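Local coordinates for testis-expressed protein 101 (Mus musculus, PDB 7BPS) that takes part in fertilization by controlling sperm binding to the zona pellucida and sperm migration into the oviduct, probably through the adhesion molecule ADAM3, at residues 10-15 with 21-26; 41-46 with 149-154; 51-56 with 158-163; 121-126 with 130-135. One frame throughout, in Å; residues are numbered along the deposited sequence.

Interaction 1 of 4, residues 10-15 with 21-26. With NAG (2-acetamido-2-deoxy-beta-D-glucopyranose), chain C.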
loop_
_atom_site.group_PDB
_atom_site.type_symbol
_atom_site.label_atom_id
_atom_site.label_comp_id
_atom_site.label_asym_id
_atom_site.label_seq_id
_atom_site.Cartn_x
_atom_site.Cartn_y
_atom_site.Cartn_z
ATOM N N SER A 10 -4.290 -9.804 -12.019
ATOM C CA SER A 10 -3.923 -10.440 -10.733
ATOM C C SER A 10 -4.336 -9.514 -9.593
ATOM O O SER A 10 -4.268 -8.290 -9.762
ATOM C CB SER A 10 -2.467 -10.794 -10.665
ATOM O OG SER A 10 -1.685 -9.695 -11.049
ATOM N N GLN A 11 -4.823 -10.114 -8.514
ATOM C CA GLN A 11 -5.091 -9.432 -7.233
ATOM C C GLN A 11 -4.365 -10.264 -6.189
ATOM O O GLN A 11 -4.688 -11.465 -6.120
ATOM C CB GLN A 11 -6.597 -9.317 -6.974
ATOM C CG GLN A 11 -7.320 -8.388 -7.955
ATOM C CD GLN A 11 -7.663 -8.999 -9.298
ATOM O OE1 GLN A 11 -8.141 -10.118 -9.375
ATOM N NE2 GLN A 11 -7.374 -8.288 -10.380
ATOM N N THR A 12 -3.380 -9.679 -5.502
ATOM C CA THR A 12 -2.581 -10.358 -4.445
ATOM C C THR A 12 -2.491 -9.456 -3.217
ATOM O O THR A 12 -2.456 -8.212 -3.342
ATOM C CB THR A 12 -1.189 -10.763 -4.947
ATOM O OG1 THR A 12 -0.390 -9.585 -5.114
ATOM C CG2 THR A 12 -1.248 -11.523 -6.259
ATOM N N LEU A 13 -2.515 -10.103 -2.067
ATOM C CA LEU A 13 -2.207 -9.561 -0.736
ATOM C C LEU A 13 -1.109 -10.446 -0.148
ATOM O O LEU A 13 -1.254 -11.657 -0.160
ATOM C CB LEU A 13 -3.474 -9.628 0.125
ATOM C CG LEU A 13 -4.721 -8.894 -0.385
ATOM C CD1 LEU A 13 -5.958 -9.334 0.381
ATOM C CD2 LEU A 13 -4.573 -7.388 -0.296
ATOM N N SER A 14 -0.060 -9.858 0.392
ATOM C CA SER A 14 1.055 -10.619 1.006
ATOM C C SER A 14 1.808 -9.759 2.013
ATOM O O SER A 14 1.744 -8.498 1.942
ATOM C CB SER A 14 1.991 -11.158 -0.032
ATOM O OG SER A 14 2.498 -10.121 -0.867
ATOM N N LEU A 15 2.450 -10.450 2.951
ATOM C CA LEU A 15 3.504 -9.900 3.832
ATOM C C LEU A 15 4.842 -10.333 3.257
ATOM O O LEU A 15 5.003 -11.501 2.940
ATOM C CB LEU A 15 3.354 -10.465 5.230
ATOM C CG LEU A 15 2.225 -9.891 6.048
ATOM C CD1 LEU A 15 2.142 -10.656 7.368
ATOM C CD2 LEU A 15 2.484 -8.425 6.294
ATOM N N ARG A 21 13.387 -6.650 -3.704
ATOM C CA ARG A 21 14.229 -7.703 -4.338
ATOM C C ARG A 21 13.336 -8.789 -4.970
ATOM O O ARG A 21 13.485 -9.048 -6.171
ATOM C CB ARG A 21 15.178 -8.352 -3.317
ATOM C CG ARG A 21 16.619 -7.846 -3.312
ATOM C CD ARG A 21 17.626 -8.928 -2.917
ATOM N NE ARG A 21 17.446 -9.468 -1.562
ATOM C CZ ARG A 21 16.991 -10.688 -1.243
ATOM N NH1 ARG A 21 16.877 -11.035 0.031
ATOM N NH2 ARG A 21 16.658 -11.565 -2.176
ATOM N N THR A 22 12.450 -9.398 -4.186
ATOM C CA THR A 22 11.917 -10.769 -4.405
ATOM C C THR A 22 10.579 -10.784 -5.168
ATOM O O THR A 22 10.258 -11.831 -5.749
ATOM C CB THR A 22 11.740 -11.458 -3.049
ATOM O OG1 THR A 22 10.774 -10.692 -2.316
ATOM C CG2 THR A 22 13.055 -11.567 -2.303
ATOM N N PHE A 23 9.815 -9.691 -5.157
ATOM C CA PHE A 23 8.397 -9.671 -5.603
ATOM C C PHE A 23 8.334 -9.773 -7.117
ATOM O O PHE A 23 8.853 -8.867 -7.784
ATOM C CB PHE A 23 7.688 -8.392 -5.163
ATOM C CG PHE A 23 6.191 -8.468 -5.238
ATOM C CD1 PHE A 23 5.524 -8.133 -6.400
ATOM C CD2 PHE A 23 5.450 -8.854 -4.131
ATOM C CE1 PHE A 23 4.139 -8.183 -6.469
ATOM C CE2 PHE A 23 4.064 -8.905 -4.197
ATOM C CZ PHE A 23 3.411 -8.557 -5.366
ATOM N N ASN A 24 7.740 -10.852 -7.618
ATOM C CA ASN A 24 7.457 -11.074 -9.061
ATOM C C ASN A 24 6.000 -10.666 -9.362
ATOM O O ASN A 24 5.090 -11.427 -8.994
ATOM C CB ASN A 24 7.735 -12.524 -9.481
ATOM C CG ASN A 24 7.690 -12.702 -10.979
ATOM O OD1 ASN A 24 7.152 -11.846 -11.676
ATOM N ND2 ASN A 24 8.263 -13.787 -11.485
ATOM N N TRP A 25 5.803 -9.539 -10.048
ATOM C CA TRP A 25 4.476 -8.946 -10.382
ATOM C C TRP A 25 3.966 -9.378 -11.777
ATOM O O TRP A 25 2.808 -9.054 -12.107
ATOM C CB TRP A 25 4.573 -7.417 -10.287
ATOM C CG TRP A 25 3.273 -6.720 -10.048
ATOM C CD1 TRP A 25 2.066 -7.285 -9.792
ATOM C CD2 TRP A 25 3.082 -5.298 -9.981
ATOM N NE1 TRP A 25 1.124 -6.308 -9.610
ATOM C CE2 TRP A 25 1.717 -5.084 -9.714
ATOM C CE3 TRP A 25 3.926 -4.188 -10.135
ATOM C CZ2 TRP A 25 1.188 -3.811 -9.555
ATOM C CZ3 TRP A 25 3.393 -2.926 -10.009
ATOM C CH2 TRP A 25 2.040 -2.744 -9.716
ATOM N N THR A 26 4.791 -10.063 -12.574
ATOM C CA THR A 26 4.386 -10.663 -13.873
ATOM C C THR A 26 3.199 -11.613 -13.640
ATOM O O THR A 26 3.302 -12.518 -12.809
ATOM C CB THR A 26 5.564 -11.367 -14.559
ATOM O OG1 THR A 26 6.595 -10.392 -14.733
ATOM C CG2 THR A 26 5.208 -11.999 -15.892
HETATM C C1 NAG C . 8.345 -14.063 -12.909
HETATM C C2 NAG C . 9.807 -14.143 -13.418
HETATM C C3 NAG C . 9.809 -14.297 -14.954
HETATM C C4 NAG C . 8.994 -15.521 -15.336
HETATM C C5 NAG C . 7.561 -15.326 -14.807
HETATM C C6 NAG C . 6.707 -16.486 -15.305
HETATM C C7 NAG C . 11.838 -13.127 -12.325
HETATM C C8 NAG C . 12.679 -11.884 -12.167
HETATM N N2 NAG C . 10.674 -13.001 -13.029
HETATM O O3 NAG C . 11.116 -14.460 -15.518
HETATM O O4 NAG C . 9.061 -15.737 -16.766
HETATM O O5 NAG C . 7.543 -15.182 -13.360
HETATM O O6 NAG C . 5.608 -16.733 -14.432
HETATM O O7 NAG C . 12.235 -14.192 -11.840
HETATM O O HOH W 1 -1.238 -8.013 -8.951
#
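F23 lays the edge of its ring against T12 and S14 of strand 6-16, over the face of the sheet in the first of two tandem Ly6/uPAR domains, where it also packs on V54. Its residue is the first to leave helical geometry after helix 19-22, and CB heads for the strand. With CG opposite the backbone nitrogen (chi1 -164°), the ring extends that direction. Along one side of the ring, CE1 has the CB of W25 3.9 Å away, close to the ring plane. On the other side CE2 stands 3.9 Å from S14 OG, a hydroxyl whose hydrogen bond goes to E16. At the tip, CZ comes to 3.9 Å from T12 OG1, the two side chains running antiparallel alongside one another. No hydrogen bond joins the segments directly, but one water bridges them: it accepts from W25 NE1 at 3.0 Å and bonds S10 OG at 2.7 Å, with a weak further bond to S10 O. N24 carries the glycan: N24 OD1 accepts from T26 N at 3.1 Å, an Asx turn, while N24 ND2 is bonded covalently to NAG C1 at 1.5 Å.

Interaction 2 of 4, residues 41-46 with 149-154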
loop_
_atom_site.group_PDB
_atom_site.type_symbol
_atom_site.label_atom_id
_atom_site.label_comp_id
_atom_site.label_asym_id
_atom_site.label_seq_id
_atom_site.Cartn_x
_atom_site.Cartn_y
_atom_site.Cartn_z
ATOM N N THR A 41 -1.301 -1.303 -10.135
ATOM C CA THR A 41 -1.290 -0.475 -8.909
ATOM C C THR A 41 -0.786 -1.332 -7.759
ATOM O O THR A 41 -1.334 -2.423 -7.560
ATOM C CB THR A 41 -2.682 0.062 -8.589
ATOM O OG1 THR A 41 -3.120 0.817 -9.720
ATOM C CG2 THR A 41 -2.713 0.910 -7.335
ATOM N N VAL A 42 0.209 -0.852 -7.027
ATOM C CA VAL A 42 0.705 -1.547 -5.811
ATOM C C VAL A 42 0.788 -0.533 -4.687
ATOM O O VAL A 42 1.221 0.585 -4.952
ATOM C CB VAL A 42 2.053 -2.229 -6.085
ATOM C CG1 VAL A 42 3.119 -1.258 -6.588
ATOM C CG2 VAL A 42 2.525 -2.993 -4.878
ATOM N N LEU A 43 0.394 -0.933 -3.484
ATOM C CA LEU A 43 0.547 -0.162 -2.228
ATOM C C LEU A 43 1.386 -1.008 -1.276
ATOM O O LEU A 43 1.083 -2.200 -1.133
ATOM C CB LEU A 43 -0.837 0.126 -1.643
ATOM C CG LEU A 43 -0.867 0.890 -0.323
ATOM C CD1 LEU A 43 -0.129 2.204 -0.391
ATOM C CD2 LEU A 43 -2.296 1.144 0.095
ATOM N N LEU A 44 2.399 -0.403 -0.649
ATOM C CA LEU A 44 3.325 -1.085 0.292
ATOM C C LEU A 44 3.268 -0.353 1.617
ATOM O O LEU A 44 3.423 0.863 1.615
ATOM C CB LEU A 44 4.747 -1.082 -0.282
ATOM C CG LEU A 44 4.899 -1.831 -1.606
ATOM C CD1 LEU A 44 4.845 -0.886 -2.800
ATOM C CD2 LEU A 44 6.178 -2.635 -1.638
ATOM N N ILE A 45 3.025 -1.069 2.702
ATOM C CA ILE A 45 2.911 -0.475 4.069
ATOM C C ILE A 45 3.783 -1.278 5.034
ATOM O O ILE A 45 3.693 -2.522 5.040
ATOM C CB ILE A 45 1.453 -0.429 4.526
ATOM C CG1 ILE A 45 0.565 0.282 3.504
ATOM C CG2 ILE A 45 1.364 0.216 5.887
ATOM C CD1 ILE A 45 -0.906 -0.007 3.655
ATOM N N LYS A 46 4.553 -0.553 5.836
ATOM C CA LYS A 46 5.610 -1.075 6.724
ATOM C C LYS A 46 5.557 -0.278 8.025
ATOM O O LYS A 46 5.309 0.946 7.965
ATOM C CB LYS A 46 6.933 -0.856 6.001
ATOM C CG LYS A 46 8.121 -1.629 6.529
ATOM C CD LYS A 46 9.432 -1.039 6.080
ATOM C CE LYS A 46 10.589 -1.918 6.495
ATOM N NZ LYS A 46 10.617 -2.123 7.963
ATOM N N LEU A 149 -6.849 0.132 8.077
ATOM C CA LEU A 149 -7.058 0.553 6.685
ATOM C C LEU A 149 -8.017 -0.436 6.053
ATOM O O LEU A 149 -7.703 -1.615 6.058
ATOM C CB LEU A 149 -5.726 0.607 5.940
ATOM C CG LEU A 149 -4.711 1.595 6.513
ATOM C CD1 LEU A 149 -3.468 1.610 5.644
ATOM C CD2 LEU A 149 -5.292 2.997 6.654
ATOM N N GLU A 150 -9.127 0.080 5.531
ATOM C CA GLU A 150 -10.204 -0.680 4.848
ATOM C C GLU A 150 -10.034 -0.452 3.345
ATOM O O GLU A 150 -10.134 0.711 2.920
ATOM C CB GLU A 150 -11.522 -0.109 5.375
ATOM C CG GLU A 150 -12.629 -1.087 5.520
ATOM C CD GLU A 150 -12.302 -2.077 6.608
ATOM O OE1 GLU A 150 -12.046 -1.635 7.783
ATOM O OE2 GLU A 150 -12.291 -3.293 6.264
ATOM N N PHE A 151 -9.730 -1.483 2.569
ATOM C CA PHE A 151 -9.622 -1.398 1.092
ATOM C C PHE A 151 -10.798 -2.113 0.426
ATOM O O PHE A 151 -11.214 -3.178 0.911
ATOM C CB PHE A 151 -8.303 -1.981 0.615
ATOM C CG PHE A 151 -7.109 -1.249 1.160
ATOM C CD1 PHE A 151 -6.604 -0.152 0.500
ATOM C CD2 PHE A 151 -6.489 -1.681 2.318
ATOM C CE1 PHE A 151 -5.480 0.491 0.986
ATOM C CE2 PHE A 151 -5.357 -1.044 2.792
ATOM C CZ PHE A 151 -4.861 0.045 2.136
ATOM N N SER A 152 -11.334 -1.512 -0.634
ATOM C CA SER A 152 -12.505 -2.039 -1.380
ATOM C C SER A 152 -12.359 -1.691 -2.852
ATOM O O SER A 152 -11.606 -0.790 -3.185
ATOM C CB SER A 152 -13.832 -1.588 -0.799
ATOM O OG SER A 152 -13.841 -0.195 -0.638
ATOM N N GLY A 153 -12.989 -2.484 -3.708
ATOM C CA GLY A 153 -12.935 -2.302 -5.165
ATOM C C GLY A 153 -11.813 -3.122 -5.741
ATOM O O GLY A 153 -10.934 -3.541 -4.965
ATOM N N GLY A 154 -11.894 -3.370 -7.048
ATOM C CA GLY A 154 -10.814 -3.920 -7.875
ATOM C C GLY A 154 -10.527 -5.356 -7.540
ATOM O O GLY A 154 -9.456 -5.815 -7.963
#
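L43 presses its CD2 methyl against F151, 3.4 Å from CE1 and 3.5 Å from CZ, and this is the tight end of the contact. The two side chains cross at about a right angle. L43 has CG opposite the backbone nitrogen (chi1 179°), which carries its branch toward strand 149-152, and the F151 ring reaches back toward strand 41-46; the methyl meets the ring obliquely. Two residues farther along strand 41-46, I45 and L149 reach toward each other tip to tip, CD1 to CD1 at 3.6 Å. The same I45 CD1 stands farther from F151 CZ, at 4.2 Å, so the fit is slacker between the two pairs than within them.

The backbones stay well apart: the strand axes approach to 12.3 Å and run nearly antiparallel, at 166°. Side chains alone therefore span the gap between the sheets of the two Ly6/uPAR domains. F151 is also flanked by L55, V160 and V185, and I45 by V162, which extend the apolar layer. On the outer side of strand 143-152 the character changes, with E150 exposed and lying against K186 and T159. All four touching residues are buried and no hydrogen bond crosses, so the contact here rests on apolar packing, without directional bonds.

Interaction 3 of 4, residues 51-56 with 158-163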
loop_
_atom_site.group_PDB
_atom_site.type_symbol
_atom_site.label_atom_id
_atom_site.label_comp_id
_atom_site.label_asym_id
_atom_site.label_seq_id
_atom_site.Cartn_x
_atom_site.Cartn_y
_atom_site.Cartn_z
ATOM N N ARG A 51 7.660 -6.764 8.575
ATOM C CA ARG A 51 7.518 -7.051 7.128
ATOM C C ARG A 51 6.666 -5.948 6.489
ATOM O O ARG A 51 6.119 -5.046 7.216
ATOM C CB ARG A 51 6.881 -8.418 6.910
ATOM C CG ARG A 51 7.641 -9.538 7.597
ATOM C CD ARG A 51 7.119 -10.861 7.090
ATOM N NE ARG A 51 8.140 -11.875 7.146
ATOM C CZ ARG A 51 8.281 -12.748 8.128
ATOM N NH1 ARG A 51 7.440 -12.732 9.149
ATOM N NH2 ARG A 51 9.258 -13.642 8.064
ATOM N N THR A 52 6.546 -6.010 5.173
ATOM C CA THR A 52 5.815 -5.019 4.360
ATOM C C THR A 52 4.541 -5.682 3.833
ATOM O O THR A 52 4.636 -6.780 3.226
ATOM C CB THR A 52 6.708 -4.501 3.235
ATOM O OG1 THR A 52 7.792 -3.831 3.861
ATOM C CG2 THR A 52 6.002 -3.543 2.314
ATOM N N VAL A 53 3.400 -5.045 4.068
ATOM C CA VAL A 53 2.116 -5.460 3.448
ATOM C C VAL A 53 2.141 -4.982 1.990
ATOM O O VAL A 53 2.469 -3.824 1.755
ATOM C CB VAL A 53 0.916 -4.891 4.223
ATOM C CG1 VAL A 53 -0.413 -5.336 3.627
ATOM C CG2 VAL A 53 0.994 -5.307 5.675
ATOM N N VAL A 54 1.830 -5.866 1.053
ATOM C CA VAL A 54 1.768 -5.563 -0.399
ATOM C C VAL A 54 0.359 -5.897 -0.918
ATOM O O VAL A 54 -0.055 -7.104 -0.864
ATOM C CB VAL A 54 2.884 -6.294 -1.152
ATOM C CG1 VAL A 54 2.926 -5.901 -2.591
ATOM C CG2 VAL A 54 4.230 -6.009 -0.527
ATOM N N LEU A 55 -0.375 -4.847 -1.318
ATOM C CA LEU A 55 -1.635 -4.904 -2.089
ATOM C C LEU A 55 -1.268 -4.576 -3.540
ATOM O O LEU A 55 -0.916 -3.410 -3.829
ATOM C CB LEU A 55 -2.665 -3.922 -1.514
ATOM C CG LEU A 55 -2.981 -4.092 -0.025
ATOM C CD1 LEU A 55 -2.104 -3.178 0.830
ATOM C CD2 LEU A 55 -4.444 -3.829 0.293
ATOM N N ALA A 56 -1.277 -5.590 -4.405
ATOM C CA ALA A 56 -0.887 -5.506 -5.829
ATOM C C ALA A 56 -2.071 -5.908 -6.718
ATOM O O ALA A 56 -2.575 -7.061 -6.615
ATOM C CB ALA A 56 0.330 -6.361 -6.102
ATOM N N ALA A 158 -9.903 -5.786 1.565
ATOM C CA ALA A 158 -8.911 -6.154 2.596
ATOM C C ALA A 158 -8.946 -5.174 3.770
ATOM O O ALA A 158 -9.425 -4.054 3.573
ATOM C CB ALA A 158 -7.558 -6.171 1.936
ATOM N N THR A 159 -8.472 -5.580 4.947
ATOM C CA THR A 159 -8.106 -4.680 6.069
ATOM C C THR A 159 -6.628 -4.898 6.435
ATOM O O THR A 159 -6.137 -6.061 6.415
ATOM C CB THR A 159 -8.793 -4.930 7.418
ATOM O OG1 THR A 159 -9.214 -6.282 7.552
ATOM C CG2 THR A 159 -9.945 -4.016 7.692
ATOM N N VAL A 160 -5.995 -3.817 6.856
ATOM C CA VAL A 160 -4.598 -3.786 7.325
ATOM C C VAL A 160 -4.612 -3.104 8.684
ATOM O O VAL A 160 -5.141 -1.968 8.780
ATOM C CB VAL A 160 -3.690 -3.079 6.317
ATOM C CG1 VAL A 160 -2.246 -3.109 6.790
ATOM C CG2 VAL A 160 -3.826 -3.688 4.926
ATOM N N GLN A 161 -4.114 -3.800 9.699
ATOM C CA GLN A 161 -3.853 -3.177 11.011
ATOM C C GLN A 161 -2.392 -2.692 11.031
ATOM O O GLN A 161 -1.486 -3.464 10.594
ATOM C CB GLN A 161 -4.170 -4.162 12.120
ATOM C CG GLN A 161 -3.896 -3.563 13.479
ATOM C CD GLN A 161 -4.638 -4.257 14.588
ATOM O OE1 GLN A 161 -5.302 -3.602 15.381
ATOM N NE2 GLN A 161 -4.518 -5.566 14.653
ATOM N N VAL A 162 -2.198 -1.446 11.476
ATOM C CA VAL A 162 -0.880 -0.761 11.495
ATOM C C VAL A 162 -0.740 -0.037 12.830
ATOM O O VAL A 162 -1.582 0.866 13.136
ATOM C CB VAL A 162 -0.731 0.223 10.328
ATOM C CG1 VAL A 162 0.669 0.825 10.322
ATOM C CG2 VAL A 162 -1.033 -0.410 8.995
ATOM N N LYS A 163 0.292 -0.399 13.592
ATOM C CA LYS A 163 0.654 0.315 14.850
ATOM C C LYS A 163 2.120 0.707 14.799
ATOM O O LYS A 163 2.916 -0.097 14.274
ATOM C CB LYS A 163 0.401 -0.570 16.072
ATOM C CG LYS A 163 -1.026 -1.093 16.183
ATOM C CD LYS A 163 -1.249 -1.922 17.402
ATOM C CE LYS A 163 -2.668 -2.428 17.504
ATOM N NZ LYS A 163 -2.914 -2.875 18.886
#
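V53 and V160 point their methyl pairs at each other, tip to tip, across the space between two sheets. Each has CG1 opposite its own backbone nitrogen, with chi1 at -178° in both. The methyls pair crosswise: V53 CG1 lies 4.0 Å from V160 CG2, and V53 CG2 lies 4.1 Å from V160 CG1. Both branches of each valine are thus engaged, and the pair marks the place where the backbones come nearest, CA to CA 7.9 Å.

L55, two residues along on the same face of its strand, spreads its fork over the next step. Its CD2 reaches A158 CB at 4.2 Å, where the small alanine side chain presents a single methyl. The other branch, L55 CD1, stands more loosely off V160 CG2 at 4.5 Å, so V160 is shared between L55 and V53 and buries more surface here than any other residue of the two segments. L126 also packs on both V53 and V160, and F151 on both L55 and V160.

The strand axes come within 9.8 Å at 157° between their directions, too far apart for backbone pairing; the hydrogen bonds of each strand run within its own sheet, as from V53 to I45 and from A158 to F151. Side chains meeting from both sides over such a gap are the mark of face-to-face packing of two antiparallel sheets, here one from each of the tandem Ly6/uPAR domains.

Interaction 4 of 4, residues 121-126 with 130-135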
loop_
_atom_site.group_PDB
_atom_site.type_symbol
_atom_site.label_atom_id
_atom_site.label_comp_id
_atom_site.label_asym_id
_atom_site.label_seq_id
_atom_site.Cartn_x
_atom_site.Cartn_y
_atom_site.Cartn_z
ATOM N N PRO A 121 3.585 0.513 20.659
ATOM C CA PRO A 121 3.252 -0.806 20.142
ATOM C C PRO A 121 3.364 -0.725 18.621
ATOM O O PRO A 121 2.879 0.244 18.025
ATOM C CB PRO A 121 1.801 -1.044 20.594
ATOM C CG PRO A 121 1.590 -0.074 21.741
ATOM C CD PRO A 121 2.512 1.093 21.485
ATOM N N THR A 122 4.022 -1.715 18.031
ATOM C CA THR A 122 4.433 -1.687 16.614
ATOM C C THR A 122 4.018 -2.995 15.935
ATOM O O THR A 122 4.407 -4.060 16.420
ATOM C CB THR A 122 5.950 -1.464 16.505
ATOM O OG1 THR A 122 6.282 -0.247 17.205
ATOM C CG2 THR A 122 6.427 -1.454 15.066
ATOM N N CYS A 123 3.321 -2.914 14.809
ATOM C CA CYS A 123 2.989 -4.105 13.986
ATOM C C CYS A 123 2.379 -3.686 12.643
ATOM O O CYS A 123 1.919 -2.545 12.499
ATOM C CB CYS A 123 2.022 -5.018 14.735
ATOM S SG CYS A 123 0.366 -4.294 14.921
ATOM N N VAL A 124 2.371 -4.621 11.703
ATOM C CA VAL A 124 1.531 -4.581 10.485
ATOM C C VAL A 124 1.007 -5.987 10.255
ATOM O O VAL A 124 1.703 -6.978 10.555
ATOM C CB VAL A 124 2.271 -4.103 9.226
ATOM C CG1 VAL A 124 2.738 -2.670 9.354
ATOM C CG2 VAL A 124 3.420 -5.025 8.860
ATOM N N ALA A 125 -0.210 -6.067 9.760
ATOM C CA ALA A 125 -0.827 -7.351 9.386
ATOM C C ALA A 125 -2.024 -7.087 8.468
ATOM O O ALA A 125 -2.698 -6.041 8.590
ATOM C CB ALA A 125 -1.220 -8.132 10.629
ATOM N N LEU A 126 -2.222 -7.996 7.532
ATOM C CA LEU A 126 -3.530 -8.226 6.890
ATOM C C LEU A 126 -4.430 -8.850 7.948
ATOM O O LEU A 126 -4.016 -9.826 8.564
ATOM C CB LEU A 126 -3.308 -9.144 5.699
ATOM C CG LEU A 126 -2.587 -8.441 4.562
ATOM C CD1 LEU A 126 -2.051 -9.454 3.572
ATOM C CD2 LEU A 126 -3.520 -7.454 3.888
ATOM N N SER A 130 -1.090 -10.331 15.393
ATOM C CA SER A 130 -1.058 -11.346 16.469
ATOM C C SER A 130 -0.432 -10.739 17.740
ATOM O O SER A 130 -0.770 -11.191 18.852
ATOM C CB SER A 130 -0.358 -12.600 15.985
ATOM O OG SER A 130 0.915 -12.291 15.444
ATOM N N SER A 131 0.438 -9.739 17.590
ATOM C CA SER A 131 1.132 -9.034 18.703
ATOM C C SER A 131 1.633 -7.678 18.206
ATOM O O SER A 131 1.753 -7.493 17.005
ATOM C CB SER A 131 2.292 -9.851 19.266
ATOM O OG SER A 131 3.177 -10.298 18.241
ATOM N N ALA A 132 1.996 -6.802 19.128
ATOM C CA ALA A 132 2.486 -5.438 18.851
ATOM C C ALA A 132 3.507 -5.083 19.922
ATOM O O ALA A 132 3.257 -4.276 20.830
ATOM C CB ALA A 132 1.320 -4.476 18.805
ATOM N N PRO A 133 4.714 -5.675 19.849
ATOM C CA PRO A 133 5.744 -5.361 20.835
ATOM C C PRO A 133 6.066 -3.853 20.794
ATOM O O PRO A 133 5.971 -3.205 19.750
ATOM C CB PRO A 133 6.933 -6.223 20.399
ATOM C CG PRO A 133 6.351 -7.247 19.474
ATOM C CD PRO A 133 5.201 -6.558 18.781
ATOM N N SER A 134 6.397 -3.306 21.944
ATOM C CA SER A 134 6.774 -1.883 22.113
ATOM C C SER A 134 8.159 -1.640 21.482
ATOM O O SER A 134 9.065 -2.468 21.659
ATOM C CB SER A 134 6.702 -1.526 23.565
ATOM O OG SER A 134 7.017 -0.165 23.762
ATOM N N MET A 135 8.292 -0.584 20.688
ATOM C CA MET A 135 9.583 -0.162 20.074
ATOM C C MET A 135 9.849 1.302 20.391
ATOM O O MET A 135 8.929 2.115 20.496
ATOM C CB MET A 135 9.589 -0.332 18.560
ATOM C CG MET A 135 9.364 -1.746 18.127
ATOM S SD MET A 135 9.596 -1.919 16.364
ATOM C CE MET A 135 11.295 -2.462 16.265
#
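T122 lays its side chain across M135 at about a right angle, with CG2 3.5 Å from the sulfur SD. M135 carries CG beside its backbone nitrogen (chi1 -60°), and this puts CG 3.5 Å from T122 OG1. That hydroxyl has its hydrogen bond with the carbonyl of C120, so the methionine meets it by packing alone.

The backbones are tied by one conventional bond, T122 N to P133 O at 3.0 Å. It is bent, 136° at the hydrogen, and the donor stands above the carbonyl plane. Beside it, A132 CA approaches T122 O at 3.4 Å in a CA-H...O contact, and P121 with S134 forms an antiparallel non-hydrogen-bonded pair. A132 CB then sits between two neighbours, P121 CB at 3.9 Å and C123 SG at 4.0 Å. C123 is joined by a disulfide to C129, just ahead of the second segment.

This is the hairpin of strands 119-126 and 134-136 in the second Ly6/uPAR domain, and C123 also pairs with K163 of the adjoining strand 158-163. One bent bond between these segments, with the M135 backbone also bonded to C120, is consistent with a closure shared between backbone pairing, the C123-C129 disulfide and the apolar contacts around A132.

In the fold
Interactions 2 and 3 form the middle of the molecule, their centres 7 Å apart, and both join the sheet of the first Ly6/uPAR domain to that of the second. Strands 37-46 and 52-61 are neighbours in one sheet, 143-152 and 158-163 in the other, and the segments alternate along the chain. Interactions 1 and 4 are each local to one domain: interaction 1 comes first and uses strand 6-16, the neighbour of 52-61, while interaction 4, on strand 119-126 next to 158-163, falls between the first-domain and second-domain segments of interactions 2 and 3. Their centres are 22 Å apart, yet L13 CB touches L126 CD1 at 3.7 Å. The tandem domains thus pack as one compact body.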